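Long-range contacts in virulent strain associated lipoprotein (Borreliella spielmanii A14S, PDB 6FZZ), which is an outer-surface lipoprotein of the PFam54 family and may bind glutathione, as its Borrelia burgdorferi relative BBE31 does: residues A[96-101]-A[164-169]; A[112-117]-A[196-201]; A[146-151]-A[206-211]; A[156-161]-A[192-197]. All coordinates share one frame; numbering follows the deposited sequence.

Contact 1 (A[96-101]-A[164-169]); sequences SEIIIL and QLLLDY
Ile98 of helix 89-102 lies against Leu165, Leu166 and Tyr169 of helix 138-170, a helix-helix crossing in the all-helical PFam54 fold. The two local axes approach to 11.0 Å and run at 75° to each other. Ile98 carries most of the contact; it sends its CB toward the other helix and splits there. CG2, anti to the backbone N, meets Leu165 CD2 at 4.0 Å. CG1, on the other branch, sits over the centre of the Tyr169 ring, 3.9 Å from the centroid and 11° off the normal, a CH-pi contact on one face. From there CD1 carries on to Leu166 CD2 at 3.6 Å and also rests on the base of the ring, near Tyr169 CG. Leu165 CD2 is shared, for Ile99 CD1 touches it at 3.9 Å although the CB of Ile99 points away. Leu183 of helix 180-209 packs on both Ile98 and Tyr169, making a three-helix apolar cluster. At its border Leu101 and Tyr169 meet at about a right angle, with Leu101 CD1 3.9 Å from Tyr169 OH.

Contact 2 (A[112-117]-A[196-201]); sequences SITLEG and EKQEES
A close, nearly parallel helix pair brings Leu115 and Thr114 of helix 105-126 against Lys197, Gln198 and Ser201 of helix 180-209, in the middle of the helical PFam54 fold. The local axes come within 8.7 Å and diverge by only 24°. At the tightest point the CA atoms of Leu115 and Gln198 are 4.6 Å apart, so backbone and CB atoms take part in the packing themselves. The CG of Leu115 is anti to the backbone N (chi1 -179°) and sits 3.8 Å from Ser201 OG, and Leu115 CD1 reaches Lys197 CB at 3.9 Å, the two side chains side by side and pointing the same way. The far end of Lys197 turns off to a salt bridge with Glu200. Beside Leu115, Thr114 turns CG2 to the bent Gln198 chain, touching CG and, at 3.8 Å, NE2. The oxygens have partners outside the pair: Thr114 OG1 bonds to Asn110 O, and Gln198 OE1 takes a bond from Lys195 NZ. A tetraethylene glycol, probably from the crystallisation liquor, lies by Thr114. Ser201 keeps its hydroxyl facing Leu115 yet satisfied, since Asn118 ND2 also bonds to OG and Ser201 OG itself donates to Gln198 O at 2.6 Å.

Contact 3 (A[146-151]-A[206-211]); sequences NLFEKL and SDILSI
Leu147 and Ile208 have the nearest CA atoms of the two segments, 6.7 Å apart, where 146-151, inside helix 138-170, runs beside 206-211, at the C-terminal end of helix 180-209. The two chains run in opposite directions here. Leu147 and Ile208 slide past each other, Leu147 CB meeting Ile208 CG1 at 3.6 Å. Beyond that, Leu147 CD1 reaches the CB of Asp207 at 3.7 Å and, more loosely, Ile211 CD1. Asp207 crosses Leu147 at about a right angle and offers its aliphatic CB, while its OD2 forms a salt bridge with Lys203. Lys150 NZ is also on this side, 6.3 Å from Asp207 OD2; too far for contact, its charge may still add some attraction.

Ile208 pushes deeper. Its CG1 is anti to the carbonyl carbon (chi1 -68°), and CD1, at the end of that branch, rests against the backbone of the facing helix, 3.7 Å from Phe148 N. The same methyl lies at the edge of the Phe148 ring, near its plane and 4.1 Å from CD1, and close to Leu151 CD2. Phe148 itself packs on Leu25, Ile26 and Ala29 of helix 15-41. Near the C-terminal end of helix 180-209, Ser206 O receives both Ser210 N and Ser210 OG, which arrive from opposite faces of the carbonyl plane. The contact is the apolar packing of an antiparallel helical pair, here made by the last two helices of the fold, the second with a predicted coiled-coil segment.

Contact 4 (A[156-161]-A[192-197]); sequences EIISKT and KQIKEK
Ile158, Lys197 and Ile194 bury the most surface where helix 138-170 runs antiparallel to helix 180-209. The local axes are 10.2 Å apart at closest and the helix directions differ by 165°. Ile158 does most of the touching, and chiefly through one methyl. Its CG1 lies 4.1 Å from Lys197 CB, and CD1 is turned at an uncommon chi2 of -29°. There CD1 meets Ile194 CA at 3.9 Å and Lys197 CG at 3.9 Å, filling the notch between these two residues one turn apart on the other helix. Ile194 adds its CG1, 4.1 Å from the same methyl. Lys197 crosses Ile158 obliquely and presents its carbon chain as an apolar surface. Farther along that chain, CE lies 4.2 Å from Ile157 CG2 at the solvent-facing border of the pair, while NZ goes on to the Glu200 bridge.

On the helix of Ile158, the carbonyl oxygen of Ile157 takes two bonds from Thr161. Thr161 N and, at 2.8 Å, Thr161 OG1 reach Ile157 O from opposite faces of its plane, which fixes the threonine hydroxyl against its own helix. The contact is roofed by helix 105-126: Leu115 packs on Ile158, and Ile108, Thr111 and Ser112 touch Ile194, so three helices meet around Ile158 and Ile194.

How the contacts relate
From the N terminus, 96-101 on helix 89-102 opens a loop that 164-169 closes in contact 1. Helix 105-126 follows, and its 112-117 opens contact 2. Helix 138-170 then supplies 146-151 for contact 3 and 156-161 for contact 4. On helix 180-209 and its C-terminal end, 192-197 closes contact 4, 196-201 contact 2 and 206-211 contact 3, in that order, so contact 4 nests inside contact 3. Contact 1 crosses all three others, and contact 2 also crosses contact 3. Contacts 2 and 4 share Glu196 and Lys197, their centres about 8 Å apart, while contacts 1 and 3 lie on opposite sides of the chain's centre. Together they tie four helices into one bundle.

Contact 1 (A[96-101]-A[164-169])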
# COMPACT_ATOMS: atom_id res chain seq x y z
N SER A 96 2.33 2.81 -14.08
CA SER A 96 1.15 3.62 -14.41
C SER A 96 0.70 3.38 -15.86
O SER A 96 -0.51 3.22 -16.14
CB SER A 96 1.47 5.09 -14.11
OG SER A 96 0.50 5.97 -14.58
N GLU A 97 1.66 3.46 -16.78
CA GLU A 97 1.43 3.15 -18.19
C GLU A 97 0.74 1.81 -18.40
O GLU A 97 -0.29 1.75 -19.14
CB GLU A 97 2.77 3.20 -18.98
CG GLU A 97 3.33 4.61 -18.98
CD GLU A 97 4.72 4.70 -19.65
OE1 GLU A 97 5.36 3.64 -19.86
OE2 GLU A 97 5.18 5.83 -19.93
N ILE A 98 1.21 0.76 -17.71
CA ILE A 98 0.65 -0.59 -17.88
C ILE A 98 -0.80 -0.66 -17.39
O ILE A 98 -1.64 -1.20 -18.06
CB ILE A 98 1.45 -1.67 -17.13
CG1 ILE A 98 2.81 -1.88 -17.77
CG2 ILE A 98 0.74 -3.00 -17.14
CD1 ILE A 98 3.75 -2.52 -16.79
N ILE A 99 -1.07 -0.09 -16.21
CA ILE A 99 -2.43 -0.06 -15.70
C ILE A 99 -3.43 0.78 -16.55
O ILE A 99 -4.56 0.37 -16.77
CB ILE A 99 -2.43 0.39 -14.21
CG1 ILE A 99 -1.43 -0.47 -13.41
CG2 ILE A 99 -3.84 0.32 -13.63
CD1 ILE A 99 -1.73 -1.99 -13.40
N ILE A 100 -3.00 1.95 -17.02
CA ILE A 100 -3.75 2.73 -17.99
C ILE A 100 -4.05 1.95 -19.27
O ILE A 100 -5.20 1.92 -19.73
CB ILE A 100 -3.02 4.05 -18.32
CG1 ILE A 100 -3.04 4.99 -17.10
CG2 ILE A 100 -3.58 4.73 -19.58
CD1 ILE A 100 -2.07 6.15 -17.22
N LEU A 101 -3.04 1.32 -19.82
CA LEU A 101 -3.24 0.45 -20.99
C LEU A 101 -4.23 -0.68 -20.76
O LEU A 101 -5.02 -0.98 -21.64
CB LEU A 101 -1.93 -0.13 -21.45
CG LEU A 101 -1.11 0.89 -22.19
CD1 LEU A 101 0.30 0.30 -22.39
CD2 LEU A 101 -1.78 1.27 -23.52
N GLN A 164 6.53 -8.05 -10.09
CA GLN A 164 6.45 -9.10 -11.09
C GLN A 164 5.67 -8.67 -12.36
O GLN A 164 6.04 -9.00 -13.48
CB GLN A 164 5.81 -10.34 -10.49
CG GLN A 164 5.74 -11.54 -11.40
CD GLN A 164 7.14 -12.14 -11.61
OE1 GLN A 164 7.88 -12.34 -10.65
NE2 GLN A 164 7.50 -12.38 -12.86
N LEU A 165 4.58 -7.95 -12.18
CA LEU A 165 3.88 -7.43 -13.35
C LEU A 165 4.84 -6.70 -14.23
O LEU A 165 4.81 -6.85 -15.48
CB LEU A 165 2.73 -6.50 -12.95
CG LEU A 165 1.99 -5.82 -14.12
CD1 LEU A 165 1.38 -6.83 -15.08
CD2 LEU A 165 0.95 -4.81 -13.60
N LEU A 166 5.65 -5.82 -13.64
CA LEU A 166 6.60 -5.05 -14.49
C LEU A 166 7.56 -5.98 -15.26
O LEU A 166 7.85 -5.75 -16.42
CB LEU A 166 7.45 -4.09 -13.67
CG LEU A 166 6.67 -2.97 -13.01
CD1 LEU A 166 7.66 -2.22 -12.14
CD2 LEU A 166 6.09 -2.08 -14.09
N LEU A 167 7.96 -7.08 -14.64
CA LEU A 167 8.88 -8.03 -15.34
C LEU A 167 8.15 -8.81 -16.41
O LEU A 167 8.66 -8.98 -17.52
CB LEU A 167 9.51 -8.99 -14.34
CG LEU A 167 10.31 -8.37 -13.16
CD1 LEU A 167 11.05 -9.44 -12.36
CD2 LEU A 167 11.30 -7.33 -13.61
N ASP A 168 6.94 -9.29 -16.07
CA ASP A 168 6.12 -10.05 -17.02
C ASP A 168 5.77 -9.29 -18.24
O ASP A 168 5.67 -9.86 -19.35
CB ASP A 168 4.83 -10.54 -16.37
CG ASP A 168 5.10 -11.66 -15.37
OD1 ASP A 168 6.20 -12.19 -15.44
OD2 ASP A 168 4.26 -11.99 -14.53
N TYR A 169 5.48 -8.00 -18.03
CA TYR A 169 5.22 -7.11 -19.16
C TYR A 169 6.43 -6.87 -20.11
O TYR A 169 6.33 -6.99 -21.35
CB TYR A 169 4.70 -5.79 -18.64
CG TYR A 169 4.18 -4.95 -19.75
CD1 TYR A 169 2.92 -5.13 -20.24
CD2 TYR A 169 4.97 -3.93 -20.30
CE1 TYR A 169 2.45 -4.35 -21.28
CE2 TYR A 169 4.52 -3.17 -21.36
CZ TYR A 169 3.26 -3.40 -21.84
OH TYR A 169 2.78 -2.61 -22.87

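Contact 2 (A[112-117]-A[196-201])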
# COMPACT_ATOMS: atom_id res chain seq x y z
N SER A 112 -5.35 -0.94 -3.79
CA SER A 112 -3.99 -0.95 -3.29
C SER A 112 -3.83 0.09 -2.21
O SER A 112 -3.23 -0.16 -1.16
CB SER A 112 -2.97 -0.54 -4.45
OG SER A 112 -3.13 -1.45 -5.42
N ILE A 113 -4.38 1.27 -2.47
CA ILE A 113 -4.24 2.38 -1.56
C ILE A 113 -5.11 2.17 -0.31
O ILE A 113 -4.78 2.67 0.75
CB ILE A 113 -4.50 3.71 -2.33
CG1 ILE A 113 -3.21 4.23 -2.93
CG2 ILE A 113 -5.21 4.73 -1.51
CD1 ILE A 113 -2.72 3.39 -4.10
N THR A 114 -6.22 1.44 -0.42
CA THR A 114 -6.99 1.11 0.74
C THR A 114 -6.19 0.16 1.66
O THR A 114 -6.14 0.36 2.89
CB THR A 114 -8.36 0.50 0.33
OG1 THR A 114 -9.07 1.45 -0.45
CG2 THR A 114 -9.24 0.09 1.55
N LEU A 115 -5.55 -0.84 1.06
CA LEU A 115 -4.72 -1.77 1.79
C LEU A 115 -3.60 -0.95 2.53
O LEU A 115 -3.43 -1.05 3.75
CB LEU A 115 -4.15 -2.84 0.83
CG LEU A 115 -3.26 -3.91 1.50
CD1 LEU A 115 -2.98 -5.05 0.53
CD2 LEU A 115 -1.92 -3.34 1.94
N GLU A 116 -2.92 -0.08 1.78
CA GLU A 116 -1.87 0.72 2.36
C GLU A 116 -2.38 1.60 3.47
O GLU A 116 -1.73 1.76 4.53
CB GLU A 116 -1.14 1.51 1.33
CG GLU A 116 0.10 2.16 1.90
CD GLU A 116 1.30 1.23 1.94
OE1 GLU A 116 1.27 0.12 1.35
OE2 GLU A 116 2.30 1.66 2.51
N GLY A 117 -3.57 2.15 3.28
CA GLY A 117 -4.17 3.03 4.24
C GLY A 117 -4.46 2.28 5.52
O GLY A 117 -4.45 2.87 6.58
N GLU A 196 -8.48 -9.35 -2.26
CA GLU A 196 -8.46 -10.29 -1.17
C GLU A 196 -7.52 -9.85 -0.06
O GLU A 196 -7.85 -9.98 1.12
CB GLU A 196 -8.07 -11.70 -1.62
CG GLU A 196 -9.18 -12.31 -2.48
CD GLU A 196 -9.01 -13.79 -2.72
OE1 GLU A 196 -7.90 -14.35 -2.51
OE2 GLU A 196 -10.03 -14.39 -3.11
N LYS A 197 -6.34 -9.38 -0.45
CA LYS A 197 -5.35 -8.95 0.52
C LYS A 197 -5.85 -7.68 1.19
O LYS A 197 -5.60 -7.46 2.36
CB LYS A 197 -4.01 -8.71 -0.17
CG LYS A 197 -3.32 -9.98 -0.67
CD LYS A 197 -2.81 -10.82 0.48
CE LYS A 197 -2.80 -12.30 0.12
NZ LYS A 197 -2.78 -13.05 1.40
N GLN A 198 -6.59 -6.86 0.46
CA GLN A 198 -7.13 -5.65 1.02
C GLN A 198 -8.17 -5.96 2.10
O GLN A 198 -8.18 -5.35 3.17
CB GLN A 198 -7.79 -4.78 -0.04
CG GLN A 198 -8.52 -3.58 0.57
CD GLN A 198 -10.02 -3.75 0.63
OE1 GLN A 198 -10.62 -4.21 -0.33
NE2 GLN A 198 -10.62 -3.45 1.77
N GLU A 199 -9.09 -6.88 1.78
CA GLU A 199 -10.02 -7.37 2.79
C GLU A 199 -9.37 -7.99 4.03
O GLU A 199 -9.85 -7.79 5.16
CB GLU A 199 -11.01 -8.33 2.14
CG GLU A 199 -11.95 -7.58 1.22
CD GLU A 199 -12.91 -8.49 0.44
OE1 GLU A 199 -13.00 -9.67 0.72
OE2 GLU A 199 -13.57 -7.98 -0.46
N GLU A 200 -8.35 -8.77 3.79
CA GLU A 200 -7.53 -9.31 4.85
C GLU A 200 -6.90 -8.21 5.74
O GLU A 200 -6.96 -8.30 6.97
CB GLU A 200 -6.50 -10.21 4.21
CG GLU A 200 -5.61 -10.95 5.18
CD GLU A 200 -4.67 -11.92 4.47
OE1 GLU A 200 -4.97 -12.35 3.30
OE2 GLU A 200 -3.67 -12.26 5.14
N SER A 201 -6.41 -7.13 5.14
CA SER A 201 -5.84 -6.02 5.89
C SER A 201 -6.83 -5.31 6.76
O SER A 201 -6.51 -4.89 7.88
CB SER A 201 -5.10 -5.06 4.92
OG SER A 201 -6.03 -4.35 4.12

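Contact 3 (A[146-151]-A[206-211])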
# COMPACT_ATOMS: atom_id res chain seq x y z
N ASN A 146 1.91 -11.12 16.01
CA ASN A 146 1.52 -11.93 14.89
C ASN A 146 0.55 -11.16 13.94
O ASN A 146 0.68 -11.30 12.74
CB ASN A 146 0.83 -13.19 15.37
CG ASN A 146 1.77 -14.15 16.12
OD1 ASN A 146 3.00 -14.15 15.94
ND2 ASN A 146 1.19 -14.97 16.98
N LEU A 147 -0.40 -10.41 14.48
CA LEU A 147 -1.35 -9.62 13.64
C LEU A 147 -0.60 -8.55 12.81
O LEU A 147 -0.78 -8.41 11.61
CB LEU A 147 -2.44 -9.00 14.48
CG LEU A 147 -3.46 -9.97 15.11
CD1 LEU A 147 -4.29 -9.22 16.11
CD2 LEU A 147 -4.39 -10.56 14.09
N PHE A 148 0.33 -7.88 13.45
CA PHE A 148 1.06 -6.79 12.80
C PHE A 148 1.96 -7.29 11.71
O PHE A 148 2.06 -6.73 10.59
CB PHE A 148 1.86 -6.00 13.84
CG PHE A 148 2.35 -4.70 13.31
CD1 PHE A 148 1.46 -3.79 12.71
CD2 PHE A 148 3.67 -4.34 13.41
CE1 PHE A 148 1.89 -2.58 12.22
CE2 PHE A 148 4.10 -3.11 12.97
CZ PHE A 148 3.22 -2.25 12.34
N GLU A 149 2.63 -8.41 11.99
CA GLU A 149 3.42 -9.08 10.99
C GLU A 149 2.63 -9.56 9.82
O GLU A 149 3.06 -9.40 8.66
CB GLU A 149 4.23 -10.26 11.59
CG GLU A 149 5.29 -9.81 12.51
CD GLU A 149 6.14 -10.97 13.05
OE1 GLU A 149 5.73 -12.12 12.93
OE2 GLU A 149 7.20 -10.74 13.63
N LYS A 150 1.51 -10.18 10.11
CA LYS A 150 0.59 -10.59 9.04
C LYS A 150 0.13 -9.35 8.23
O LYS A 150 0.13 -9.39 6.97
CB LYS A 150 -0.63 -11.32 9.61
CG LYS A 150 -0.32 -12.75 10.07
CD LYS A 150 -1.60 -13.56 10.28
CE LYS A 150 -2.25 -13.24 11.62
NZ LYS A 150 -3.51 -14.02 11.93
N LEU A 151 -0.23 -8.26 8.93
CA LEU A 151 -0.63 -7.01 8.22
C LEU A 151 0.46 -6.50 7.28
O LEU A 151 0.20 -6.25 6.10
CB LEU A 151 -1.03 -5.91 9.23
CG LEU A 151 -1.46 -4.55 8.69
CD1 LEU A 151 -2.68 -4.75 7.79
CD2 LEU A 151 -1.78 -3.68 9.89
N SER A 206 -8.63 -4.23 12.11
CA SER A 206 -9.71 -4.20 13.12
C SER A 206 -9.29 -5.10 14.33
O SER A 206 -9.47 -4.75 15.48
CB SER A 206 -11.05 -4.71 12.51
OG SER A 206 -11.35 -3.84 11.42
N ASP A 207 -8.64 -6.20 14.08
CA ASP A 207 -8.24 -7.00 15.22
C ASP A 207 -7.19 -6.26 16.09
O ASP A 207 -7.25 -6.33 17.31
CB ASP A 207 -7.68 -8.31 14.81
CG ASP A 207 -8.74 -9.30 14.29
OD1 ASP A 207 -9.96 -9.14 14.52
OD2 ASP A 207 -8.30 -10.27 13.67
N ILE A 208 -6.23 -5.58 15.45
CA ILE A 208 -5.24 -4.78 16.20
C ILE A 208 -5.88 -3.65 16.95
O ILE A 208 -5.59 -3.47 18.17
CB ILE A 208 -4.11 -4.28 15.32
CG1 ILE A 208 -3.29 -5.51 14.90
CG2 ILE A 208 -3.29 -3.23 16.09
CD1 ILE A 208 -2.26 -5.22 13.82
N LEU A 209 -6.82 -2.94 16.29
CA LEU A 209 -7.56 -1.88 16.99
C LEU A 209 -8.44 -2.41 18.18
O LEU A 209 -8.73 -1.68 19.06
CB LEU A 209 -8.48 -1.09 16.04
CG LEU A 209 -7.76 -0.36 14.93
CD1 LEU A 209 -8.76 0.33 14.04
CD2 LEU A 209 -6.74 0.60 15.52
N SER A 210 -8.81 -3.67 18.17
CA SER A 210 -9.58 -4.25 19.26
C SER A 210 -8.80 -4.50 20.55
O SER A 210 -9.39 -4.88 21.54
CB SER A 210 -10.07 -5.67 18.86
OG SER A 210 -11.01 -5.55 17.88
N ILE A 211 -7.47 -4.45 20.51
CA ILE A 211 -6.70 -4.75 21.69
C ILE A 211 -6.66 -3.44 22.49
O ILE A 211 -6.10 -2.49 22.00
CB ILE A 211 -5.31 -5.26 21.31
CG1 ILE A 211 -5.46 -6.61 20.60
CG2 ILE A 211 -4.43 -5.35 22.54
CD1 ILE A 211 -4.20 -7.12 19.88

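Contact 4 (A[156-161]-A[192-197])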
# COMPACT_ATOMS: atom_id res chain seq x y z
N GLU A 156 3.51 -6.54 1.54
CA GLU A 156 4.67 -7.14 0.86
C GLU A 156 4.28 -8.09 -0.33
O GLU A 156 4.93 -8.09 -1.37
CB GLU A 156 5.51 -7.91 1.86
CG GLU A 156 6.55 -8.78 1.22
CD GLU A 156 7.66 -9.13 2.17
OE1 GLU A 156 7.34 -9.47 3.35
OE2 GLU A 156 8.84 -9.06 1.73
N ILE A 157 3.19 -8.84 -0.17
CA ILE A 157 2.62 -9.66 -1.24
C ILE A 157 2.17 -8.81 -2.46
O ILE A 157 2.52 -9.12 -3.60
CB ILE A 157 1.42 -10.49 -0.73
CG1 ILE A 157 1.88 -11.46 0.35
CG2 ILE A 157 0.76 -11.30 -1.85
CD1 ILE A 157 3.19 -12.15 0.05
N ILE A 158 1.43 -7.74 -2.18
CA ILE A 158 1.02 -6.82 -3.24
C ILE A 158 2.19 -6.13 -3.93
O ILE A 158 2.23 -6.08 -5.15
CB ILE A 158 -0.06 -5.84 -2.75
CG1 ILE A 158 -1.35 -6.61 -2.53
CG2 ILE A 158 -0.33 -4.69 -3.75
CD1 ILE A 158 -1.50 -7.84 -3.43
N SER A 159 3.14 -5.62 -3.14
CA SER A 159 4.34 -5.03 -3.68
C SER A 159 5.05 -6.00 -4.59
O SER A 159 5.48 -5.60 -5.70
CB SER A 159 5.32 -4.50 -2.55
OG SER A 159 6.57 -4.29 -3.13
N LYS A 160 5.21 -7.26 -4.17
CA LYS A 160 5.83 -8.23 -5.08
C LYS A 160 5.00 -8.51 -6.33
O LYS A 160 5.54 -8.79 -7.42
CB LYS A 160 6.18 -9.53 -4.38
CG LYS A 160 7.22 -9.35 -3.28
CD LYS A 160 7.75 -10.70 -2.83
CE LYS A 160 8.69 -10.56 -1.65
NZ LYS A 160 8.52 -11.73 -0.75
N THR A 161 3.69 -8.53 -6.16
CA THR A 161 2.82 -8.77 -7.32
C THR A 161 3.03 -7.67 -8.36
O THR A 161 3.13 -7.97 -9.53
CB THR A 161 1.34 -8.87 -6.87
OG1 THR A 161 1.25 -9.95 -5.92
CG2 THR A 161 0.37 -9.16 -8.06
N LYS A 192 -8.34 -9.05 -8.44
CA LYS A 192 -8.85 -10.09 -7.54
C LYS A 192 -7.93 -10.42 -6.35
O LYS A 192 -8.38 -10.42 -5.21
CB LYS A 192 -9.17 -11.36 -8.33
CG LYS A 192 -10.37 -12.12 -7.74
CD LYS A 192 -11.57 -11.24 -7.42
CE LYS A 192 -12.70 -12.04 -6.75
NZ LYS A 192 -12.38 -12.46 -5.35
N GLN A 193 -6.66 -10.69 -6.61
CA GLN A 193 -5.69 -10.87 -5.57
C GLN A 193 -5.50 -9.66 -4.62
O GLN A 193 -5.39 -9.86 -3.41
CB GLN A 193 -4.36 -11.31 -6.16
CG GLN A 193 -4.39 -12.74 -6.68
CD GLN A 193 -4.50 -13.79 -5.56
OE1 GLN A 193 -5.39 -13.71 -4.69
NE2 GLN A 193 -3.62 -14.79 -5.58
N ILE A 194 -5.49 -8.43 -5.16
CA ILE A 194 -5.27 -7.25 -4.32
C ILE A 194 -6.46 -7.15 -3.44
O ILE A 194 -6.30 -6.77 -2.29
CB ILE A 194 -5.17 -5.90 -5.05
CG1 ILE A 194 -4.03 -5.83 -6.01
CG2 ILE A 194 -4.91 -4.73 -4.06
CD1 ILE A 194 -4.21 -4.58 -6.82
N LYS A 195 -7.66 -7.39 -3.99
CA LYS A 195 -8.89 -7.16 -3.28
C LYS A 195 -8.98 -8.14 -2.09
O LYS A 195 -9.41 -7.74 -1.01
CB LYS A 195 -10.08 -7.33 -4.21
CG LYS A 195 -11.42 -7.00 -3.58
CD LYS A 195 -11.55 -5.49 -3.39
CE LYS A 195 -12.87 -5.09 -2.77
NZ LYS A 195 -12.87 -5.12 -1.29
N GLU A 196 -8.48 -9.35 -2.26
CA GLU A 196 -8.46 -10.29 -1.17
C GLU A 196 -7.52 -9.85 -0.06
O GLU A 196 -7.85 -9.98 1.12
CB GLU A 196 -8.07 -11.70 -1.62
CG GLU A 196 -9.18 -12.31 -2.48
CD GLU A 196 -9.01 -13.79 -2.72
OE1 GLU A 196 -7.90 -14.35 -2.51
OE2 GLU A 196 -10.03 -14.39 -3.11
N LYS A 197 -6.34 -9.38 -0.45
CA LYS A 197 -5.35 -8.95 0.52
C LYS A 197 -5.85 -7.68 1.19
O LYS A 197 -5.60 -7.46 2.36
CB LYS A 197 -4.01 -8.71 -0.17
CG LYS A 197 -3.32 -9.98 -0.67
CD LYS A 197 -2.81 -10.82 0.48
CE LYS A 197 -2.80 -12.30 0.12
NZ LYS A 197 -2.78 -13.05 1.40